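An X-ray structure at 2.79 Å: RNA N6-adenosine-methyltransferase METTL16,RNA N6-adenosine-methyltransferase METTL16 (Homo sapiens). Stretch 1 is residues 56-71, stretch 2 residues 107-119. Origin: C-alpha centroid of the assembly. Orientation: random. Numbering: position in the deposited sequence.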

# COMPACT_ATOMS: atom_id res chain seq x y z
N LYS A 56 1.34 -7.85 -15.84
CA LYS A 56 0.75 -6.89 -16.78
C LYS A 56 -0.40 -6.12 -16.16
O LYS A 56 -0.64 -4.96 -16.51
CB LYS A 56 0.29 -7.62 -18.04
CG LYS A 56 1.42 -8.35 -18.75
CD LYS A 56 0.94 -9.05 -20.01
CE LYS A 56 2.09 -9.76 -20.71
NZ LYS A 56 1.68 -10.28 -22.05
N GLU A 57 -1.10 -6.72 -15.20
CA GLU A 57 -2.30 -6.11 -14.66
C GLU A 57 -2.16 -5.79 -13.18
O GLU A 57 -3.11 -5.94 -12.41
CB GLU A 57 -3.50 -7.01 -14.94
CG GLU A 57 -3.82 -7.09 -16.46
CD GLU A 57 -5.24 -7.57 -16.78
OE1 GLU A 57 -5.83 -8.34 -15.98
OE2 GLU A 57 -5.78 -7.17 -17.83
N GLU A 58 -0.98 -5.32 -12.76
CA GLU A 58 -0.69 -4.95 -11.36
C GLU A 58 0.48 -3.96 -11.32
O GLU A 58 1.22 -3.79 -12.30
CB GLU A 58 -0.35 -6.17 -10.50
CG GLU A 58 0.97 -6.78 -10.91
CD GLU A 58 1.41 -8.01 -10.11
OE1 GLU A 58 0.63 -8.57 -9.31
OE2 GLU A 58 2.56 -8.42 -10.31
N VAL A 59 0.62 -3.28 -10.18
CA VAL A 59 1.81 -2.50 -9.84
C VAL A 59 2.36 -3.02 -8.51
O VAL A 59 1.59 -3.33 -7.60
CB VAL A 59 1.47 -1.01 -9.71
CG1 VAL A 59 2.74 -0.19 -9.42
CG2 VAL A 59 0.76 -0.54 -10.94
N SER A 60 3.68 -3.13 -8.40
CA SER A 60 4.31 -3.71 -7.22
C SER A 60 5.28 -2.75 -6.57
O SER A 60 6.10 -2.11 -7.25
CB SER A 60 5.06 -5.00 -7.56
OG SER A 60 4.23 -5.89 -8.27
N LEU A 61 5.22 -2.67 -5.24
CA LEU A 61 6.25 -2.05 -4.42
C LEU A 61 7.02 -3.11 -3.67
O LEU A 61 6.42 -4.01 -3.07
CB LEU A 61 5.63 -1.13 -3.39
CG LEU A 61 4.92 0.03 -3.98
CD1 LEU A 61 4.32 0.77 -2.81
CD2 LEU A 61 5.99 0.81 -4.71
N PHE A 62 8.34 -3.01 -3.67
CA PHE A 62 9.16 -3.74 -2.71
C PHE A 62 9.55 -2.77 -1.61
O PHE A 62 10.04 -1.66 -1.89
CB PHE A 62 10.41 -4.34 -3.34
CG PHE A 62 11.15 -5.26 -2.42
CD1 PHE A 62 12.11 -4.78 -1.55
CD2 PHE A 62 10.86 -6.62 -2.39
CE1 PHE A 62 12.77 -5.63 -0.69
CE2 PHE A 62 11.52 -7.47 -1.51
CZ PHE A 62 12.47 -6.97 -0.68
N LEU A 63 9.31 -3.14 -0.35
CA LEU A 63 9.57 -2.21 0.73
C LEU A 63 10.39 -2.86 1.84
O LEU A 63 10.36 -4.07 2.04
CB LEU A 63 8.27 -1.61 1.30
CG LEU A 63 7.53 -2.54 2.22
CD1 LEU A 63 7.71 -2.10 3.66
CD2 LEU A 63 6.09 -2.55 1.83
N THR A 64 11.13 -2.02 2.53
CA THR A 64 12.05 -2.42 3.59
C THR A 64 11.72 -1.53 4.78
O THR A 64 11.97 -0.32 4.72
CB THR A 64 13.50 -2.23 3.15
OG1 THR A 64 13.79 -3.14 2.09
CG2 THR A 64 14.43 -2.49 4.27
N ALA A 65 11.12 -2.10 5.81
CA ALA A 65 10.88 -1.39 7.06
C ALA A 65 11.79 -1.95 8.14
O ALA A 65 12.37 -3.03 7.98
CB ALA A 65 9.41 -1.49 7.48
N ILE A 66 11.94 -1.20 9.22
CA ILE A 66 12.80 -1.59 10.34
C ILE A 66 11.93 -1.82 11.57
O ILE A 66 10.92 -1.14 11.76
CB ILE A 66 13.91 -0.56 10.61
CG1 ILE A 66 14.96 -1.15 11.56
CG2 ILE A 66 13.33 0.71 11.19
CD1 ILE A 66 16.41 -0.84 11.16
N GLU A 67 12.28 -2.82 12.37
CA GLU A 67 11.52 -3.15 13.56
C GLU A 67 12.45 -3.16 14.75
O GLU A 67 13.63 -3.46 14.61
CB GLU A 67 10.86 -4.50 13.44
CG GLU A 67 11.81 -5.63 13.14
CD GLU A 67 11.25 -6.98 13.56
OE1 GLU A 67 11.05 -7.19 14.79
OE2 GLU A 67 10.98 -7.81 12.64
N ASN A 68 11.91 -2.83 15.92
CA ASN A 68 12.68 -2.94 17.15
C ASN A 68 11.96 -3.88 18.11
O ASN A 68 10.75 -3.74 18.32
CB ASN A 68 12.92 -1.57 17.77
CG ASN A 68 11.80 -0.63 17.49
OD1 ASN A 68 10.80 -1.00 16.87
ND2 ASN A 68 11.94 0.60 17.96
N SER A 69 12.70 -4.84 18.66
CA SER A 69 12.18 -5.83 19.61
C SER A 69 13.04 -5.74 20.86
O SER A 69 14.13 -6.32 20.93
CB SER A 69 12.17 -7.24 19.01
OG SER A 69 13.44 -7.83 19.00
N TRP A 70 12.56 -5.00 21.85
CA TRP A 70 13.23 -4.76 23.11
C TRP A 70 12.46 -5.45 24.24
O TRP A 70 11.46 -6.13 24.01
CB TRP A 70 13.39 -3.25 23.33
CG TRP A 70 14.40 -2.54 22.38
CD1 TRP A 70 14.10 -1.81 21.24
CD2 TRP A 70 15.83 -2.49 22.50
NE1 TRP A 70 15.26 -1.32 20.67
CE2 TRP A 70 16.33 -1.72 21.42
CE3 TRP A 70 16.75 -3.02 23.43
CZ2 TRP A 70 17.70 -1.48 21.24
CZ3 TRP A 70 18.10 -2.77 23.24
CH2 TRP A 70 18.56 -2.01 22.16
N ILE A 71 12.91 -5.25 25.47
CA ILE A 71 12.44 -6.03 26.60
C ILE A 71 11.52 -5.20 27.49
O ILE A 71 11.90 -4.11 27.93
CB ILE A 71 13.61 -6.57 27.42
CG1 ILE A 71 14.31 -7.71 26.70
CG2 ILE A 71 13.15 -7.06 28.80
CD1 ILE A 71 15.42 -8.37 27.55
N GLN A 107 16.40 -1.49 15.00
CA GLN A 107 16.95 -2.78 15.41
C GLN A 107 16.98 -3.94 14.36
O GLN A 107 18.06 -4.46 14.07
CB GLN A 107 16.21 -3.28 16.65
CG GLN A 107 16.89 -4.49 17.21
CD GLN A 107 16.93 -4.47 18.70
OE1 GLN A 107 16.27 -3.64 19.31
NE2 GLN A 107 17.70 -5.38 19.30
N TYR A 108 15.84 -4.38 13.81
CA TYR A 108 15.85 -5.46 12.81
C TYR A 108 15.08 -5.05 11.55
O TYR A 108 14.13 -4.26 11.61
CB TYR A 108 15.27 -6.78 13.35
CG TYR A 108 16.02 -7.33 14.53
CD1 TYR A 108 17.21 -7.99 14.36
CD2 TYR A 108 15.54 -7.15 15.82
CE1 TYR A 108 17.90 -8.48 15.44
CE2 TYR A 108 16.23 -7.63 16.91
CZ TYR A 108 17.41 -8.29 16.72
OH TYR A 108 18.12 -8.78 17.80
N LEU A 109 15.50 -5.57 10.40
CA LEU A 109 14.88 -5.13 9.13
C LEU A 109 13.93 -6.19 8.55
O LEU A 109 14.33 -7.37 8.50
CB LEU A 109 16.01 -4.84 8.14
CG LEU A 109 15.66 -3.92 6.98
CD1 LEU A 109 15.91 -2.47 7.35
CD2 LEU A 109 16.45 -4.30 5.74
N PHE A 110 12.72 -5.78 8.16
CA PHE A 110 11.82 -6.71 7.49
C PHE A 110 11.44 -6.19 6.11
O PHE A 110 11.57 -5.01 5.80
CB PHE A 110 10.58 -7.07 8.35
CG PHE A 110 9.51 -6.03 8.41
CD1 PHE A 110 8.47 -6.04 7.50
CD2 PHE A 110 9.50 -5.09 9.41
CE1 PHE A 110 7.47 -5.09 7.56
CE2 PHE A 110 8.50 -4.14 9.49
CZ PHE A 110 7.48 -4.14 8.56
N LYS A 111 10.99 -7.13 5.28
CA LYS A 111 10.89 -6.95 3.83
C LYS A 111 9.57 -7.49 3.30
O LYS A 111 9.18 -8.62 3.62
CB LYS A 111 12.04 -7.67 3.14
CG LYS A 111 13.38 -7.23 3.61
CD LYS A 111 14.44 -7.75 2.70
CE LYS A 111 15.83 -7.22 3.08
NZ LYS A 111 16.85 -8.07 2.45
N CYS A 112 8.89 -6.70 2.45
CA CYS A 112 7.55 -7.00 1.95
C CYS A 112 7.39 -6.57 0.51
O CYS A 112 7.91 -5.53 0.09
CB CYS A 112 6.43 -6.27 2.70
SG CYS A 112 6.35 -6.67 4.41
N LEU A 113 6.60 -7.35 -0.21
CA LEU A 113 6.13 -7.01 -1.55
C LEU A 113 4.65 -6.62 -1.49
O LEU A 113 3.80 -7.47 -1.21
CB LEU A 113 6.35 -8.18 -2.49
CG LEU A 113 6.08 -7.82 -3.93
CD1 LEU A 113 7.14 -6.80 -4.40
CD2 LEU A 113 6.09 -9.12 -4.73
N ILE A 114 4.35 -5.36 -1.80
CA ILE A 114 2.97 -4.93 -2.01
C ILE A 114 2.67 -5.02 -3.50
O ILE A 114 3.38 -4.41 -4.32
CB ILE A 114 2.71 -3.51 -1.50
CG1 ILE A 114 3.27 -3.30 -0.09
CG2 ILE A 114 1.22 -3.24 -1.48
CD1 ILE A 114 2.88 -1.96 0.54
N ASN A 115 1.64 -5.82 -3.84
CA ASN A 115 1.02 -5.81 -5.17
C ASN A 115 -0.30 -5.05 -5.10
O ASN A 115 -1.09 -5.25 -4.18
CB ASN A 115 0.75 -7.22 -5.69
CG ASN A 115 2.02 -7.99 -5.96
OD1 ASN A 115 3.09 -7.41 -6.01
ND2 ASN A 115 1.91 -9.30 -6.15
N VAL A 116 -0.53 -4.18 -6.07
CA VAL A 116 -1.83 -3.54 -6.23
C VAL A 116 -2.41 -4.06 -7.53
O VAL A 116 -1.94 -3.70 -8.61
CB VAL A 116 -1.74 -2.01 -6.21
CG1 VAL A 116 -3.12 -1.42 -6.26
CG2 VAL A 116 -0.99 -1.54 -4.95
N LYS A 117 -3.32 -5.03 -7.43
CA LYS A 117 -3.87 -5.67 -8.65
C LYS A 117 -5.35 -5.34 -8.83
O LYS A 117 -6.04 -5.12 -7.82
CB LYS A 117 -3.66 -7.19 -8.59
CG LYS A 117 -2.96 -7.70 -7.34
CD LYS A 117 -3.23 -9.16 -7.06
CE LYS A 117 -2.40 -10.09 -7.90
NZ LYS A 117 -2.73 -11.51 -7.64
N LYS A 118 -5.71 -5.19 -10.10
CA LYS A 118 -7.09 -4.85 -10.50
C LYS A 118 -7.83 -6.16 -10.52
O LYS A 118 -7.55 -6.97 -11.39
CB LYS A 118 -7.12 -4.24 -11.90
CG LYS A 118 -8.48 -3.78 -12.38
CD LYS A 118 -8.45 -3.15 -13.75
CE LYS A 118 -9.82 -2.72 -14.23
NZ LYS A 118 -9.78 -2.09 -15.58
N GLU A 119 -8.68 -6.34 -9.53
CA GLU A 119 -9.46 -7.58 -9.40
C GLU A 119 -10.90 -7.13 -9.54
O GLU A 119 -11.23 -6.12 -8.91
CB GLU A 119 -9.20 -8.17 -8.02
CG GLU A 119 -9.90 -9.48 -7.75
CD GLU A 119 -10.53 -9.50 -6.38
OE1 GLU A 119 -11.20 -8.52 -6.03
OE2 GLU A 119 -10.35 -10.48 -5.66

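The antiparallel ladder between strand 58-67 and strand 108-119 has its shortest hydrogen bonds at one end: at the E67–Y108 pair, E67 N donates to Y108 O and Y108 N to E67 O, both at 2.5 Å. At 2.79 Å resolution those lengths are best read as a compact pair rather than as exceptional bond strength. Just beyond it, Q107 N adds a weak hydrogen bond to E67 O at 3.4 Å, though Q107 CB still lies 3.3 Å from E67 O.

Elsewhere the rule is regular. Every second residue of the first strand, V59, L61, L63, A65 and E67, bonds its partner through both N and O. In the middle, L63 N reaches C112 O at 2.8 Å and C112 N reaches L63 O at 3.0 Å. The residues between turn their CA atoms inward instead, so that S60 CA lies 3.1 Å from I114 O in a CA-H...O contact. The backbone bonds repeat at every second residue along the ladder, whatever side chains the pairs carry.

The side chains then sort by face. On the face of L61, L63 and A65, the contacts are mostly apolar and buried. L63, at chi1 78°, brings CD2 to 3.5 Å from I114 CG1 and 3.8 Å from C112 CB, bridging two neighbours on the opposing strand. Small meets large at the next pair: A65 CB approaches F110 CE2 at 3.4 Å, and the F110 ring receives E67 CB at its edge, 4.3 Å from CD2.

The other face, carrying S60, F62, T64 and I66, is more mixed. S60 OG donates to N115 OD1 at 3.0 Å, a cross-strand side-chain hydrogen bond, while N115 ND2 is satisfied elsewhere in the structure. Next along, L113 CD1 packs 4.2 Å from F62 CB and lies at the edge of the F62 ring.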